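Local coordinates for protein Ps01740 (Pseudomonas sp. UW4, PDB 5UIF) that is a homologue of cis-3-chloroacrylic acid dehalogenase in the tautomerase superfamily and probably acts as a tautomerase or dehalogenase, at residues Ala74-His77 with Ala78-Ala82. Numbering follows the deposited sequence.
Sequences ATRH and AILRA
In the first turns of helix 73-91, the helix of a beta-alpha-beta crossover between strands 61-68 and 98-105, His77 and Arg81 lie side by side one turn apart. The histidine ring, swung out with CG anti to the backbone N (chi1 174°), brings NE2 to 3.9 Å from CG of Arg81. That is a contact with the aliphatic part of the arginine: its chain bends at chi2, and the guanidinium plane stands 58° from the ring, with Arg81 NE 5.2 Å from His77 NE2. Beneath the pair, Arg81 N donates to His77 O at 2.9 Å, and Leu80 N to Arg76 O at 2.9 Å. Ala78 N to Ala74 O and Ile79 N to Thr75 O continue the same i to i+4 ladder. CD1 of Ile79 lies loosely against CG2 of Thr75 at 4.4 Å, and on the buried side CD1 of Leu80 comes within 4.3 Å of CG of Arg76. The guanidinium of Arg76 is held by a salt bridge to Asp104, and Trp109 of the second subunit makes a cation-pi contact with it. Ile79 and Leu80 pack on strand 98-105, Ala78 and Ile79 touch helix 14-32, and His77 and Arg81 meet Met111 of the second subunit.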
ATOM      1  N   ALA A  74       9.454 -11.897  18.770  1.00 58.14           N
ATOM      2  CA  ALA A  74      10.212 -13.042  18.277  1.00 57.23           C
ATOM      3  C   ALA A  74       9.494 -13.715  17.112  1.00 54.84           C
ATOM      4  O   ALA A  74      10.127 -14.211  16.181  1.00 53.73           O
ATOM      5  CB  ALA A  74      10.456 -14.039  19.399  1.00 59.76           C
ATOM      6  N   THR A  75       8.166 -13.721  17.173  1.00 54.62           N
ATOM      7  CA  THR A  75       7.348 -14.285  16.106  1.00 52.69           C
ATOM      8  C   THR A  75       7.483 -13.466  14.824  1.00 49.75           C
ATOM      9  O   THR A  75       7.659 -14.020  13.738  1.00 48.34           O
ATOM     10  CB  THR A  75       5.864 -14.354  16.514  1.00 54.07           C
ATOM     11  OG1 THR A  75       5.715 -15.249  17.624  1.00 57.20           O
ATOM     12  CG2 THR A  75       5.009 -14.844  15.357  1.00 53.14           C
ATOM     13  N   ARG A  76       7.409 -12.146  14.962  1.00 49.11           N
ATOM     14  CA  ARG A  76       7.520 -11.242  13.822  1.00 46.73           C
ATOM     15  C   ARG A  76       8.883 -11.354  13.151  1.00 46.60           C
ATOM     16  O   ARG A  76       8.975 -11.479  11.930  1.00 46.36           O
ATOM     17  CB  ARG A  76       7.279  -9.798  14.260  1.00 46.39           C
ATOM     18  CG  ARG A  76       7.275  -8.797  13.118  1.00 44.65           C
ATOM     19  CD  ARG A  76       7.413  -7.380  13.639  1.00 45.42           C
ATOM     20  NE  ARG A  76       6.679  -7.185  14.885  1.00 47.27           N
ATOM     21  CZ  ARG A  76       5.392  -6.862  14.955  1.00 47.69           C
ATOM     22  NH1 ARG A  76       4.812  -6.707  16.137  1.00 49.70           N
ATOM     23  NH2 ARG A  76       4.687  -6.695  13.844  1.00 46.55           N
ATOM     24  N   HIS A  77       9.938 -11.301  13.961  1.00 47.56           N
ATOM     25  CA  HIS A  77      11.308 -11.396  13.467  1.00 47.00           C
ATOM     26  C   HIS A  77      11.538 -12.691  12.697  1.00 45.35           C
ATOM     27  O   HIS A  77      12.234 -12.704  11.680  1.00 44.22           O
ATOM     28  CB  HIS A  77      12.300 -11.298  14.628  1.00 49.43           C
ATOM     29  CG  HIS A  77      13.723 -11.531  14.229  1.00 50.70           C
ATOM     30  ND1 HIS A  77      14.502 -10.556  13.643  1.00 50.94           N
ATOM     31  CD2 HIS A  77      14.508 -12.631  14.327  1.00 51.91           C
ATOM     32  CE1 HIS A  77      15.705 -11.045  13.399  1.00 52.03           C
ATOM     33  NE2 HIS A  77      15.735 -12.301  13.805  1.00 52.91           N
ATOM     34  N   ALA A  78      10.947 -13.776  13.188  1.00 45.35           N
ATOM     35  CA  ALA A  78      11.058 -15.075  12.536  1.00 44.50           C
ATOM     36  C   ALA A  78      10.414 -15.039  11.154  1.00 42.02           C
ATOM     37  O   ALA A  78      10.909 -15.657  10.212  1.00 41.58           O
ATOM     38  CB  ALA A  78      10.419 -16.157  13.392  1.00 45.98           C
ATOM     39  N   ILE A  79       9.311 -14.308  11.041  1.00 40.59           N
ATOM     40  CA  ILE A  79       8.630 -14.141   9.764  1.00 38.90           C
ATOM     41  C   ILE A  79       9.469 -13.280   8.825  1.00 37.78           C
ATOM     42  O   ILE A  79       9.634 -13.609   7.651  1.00 36.30           O
ATOM     43  CB  ILE A  79       7.239 -13.506   9.941  1.00 38.54           C
ATOM     44  CG1 ILE A  79       6.366 -14.381  10.842  1.00 39.91           C
ATOM     45  CG2 ILE A  79       6.568 -13.305   8.592  1.00 37.42           C
ATOM     46  CD1 ILE A  79       4.996 -13.805  11.114  1.00 40.42           C
ATOM     47  N   LEU A  80       9.999 -12.180   9.356  1.00 39.15           N
ATOM     48  CA  LEU A  80      10.852 -11.275   8.588  1.00 39.87           C
ATOM     49  C   LEU A  80      12.059 -11.994   7.997  1.00 41.03           C
ATOM     50  O   LEU A  80      12.340 -11.877   6.803  1.00 40.37           O
ATOM     51  CB  LEU A  80      11.328 -10.116   9.468  1.00 40.82           C
ATOM     52  CG  LEU A  80      10.342  -8.984   9.757  1.00 41.01           C
ATOM     53  CD1 LEU A  80      10.889  -8.072  10.841  1.00 42.21           C
ATOM     54  CD2 LEU A  80      10.067  -8.194   8.491  1.00 40.84           C
ATOM     55  N   ARG A  81      12.765 -12.734   8.846  1.00 42.93           N
ATOM     56  CA  ARG A  81      13.982 -13.436   8.450  1.00 45.27           C
ATOM     57  C   ARG A  81      13.737 -14.483   7.372  1.00 44.94           C
ATOM     58  O   ARG A  81      14.452 -14.538   6.371  1.00 45.63           O
ATOM     59  CB  ARG A  81      14.625 -14.100   9.669  1.00 48.06           C
ATOM     60  CG  ARG A  81      15.929 -13.462  10.100  1.00 51.03           C
ATOM     61  CD  ARG A  81      17.006 -13.685   9.053  1.00 52.96           C
ATOM     62  NE  ARG A  81      18.131 -12.776   9.232  1.00 56.45           N
ATOM     63  CZ  ARG A  81      18.384 -11.738   8.442  1.00 57.37           C
ATOM     64  NH1 ARG A  81      17.593 -11.483   7.408  1.00 55.44           N
ATOM     65  NH2 ARG A  81      19.429 -10.958   8.682  1.00 60.43           N
ATOM     66  N   ALA A  82      12.723 -15.313   7.590  1.00 44.36           N
ATOM     67  CA  ALA A  82      12.422 -16.422   6.693  1.00 44.35           C
ATOM     68  C   ALA A  82      12.045 -15.940   5.295  1.00 43.25           C
ATOM     69  O   ALA A  82      12.528 -16.472   4.298  1.00 43.37           O
ATOM     70  CB  ALA A  82      11.308 -17.279   7.275  1.00 44.70           C
TER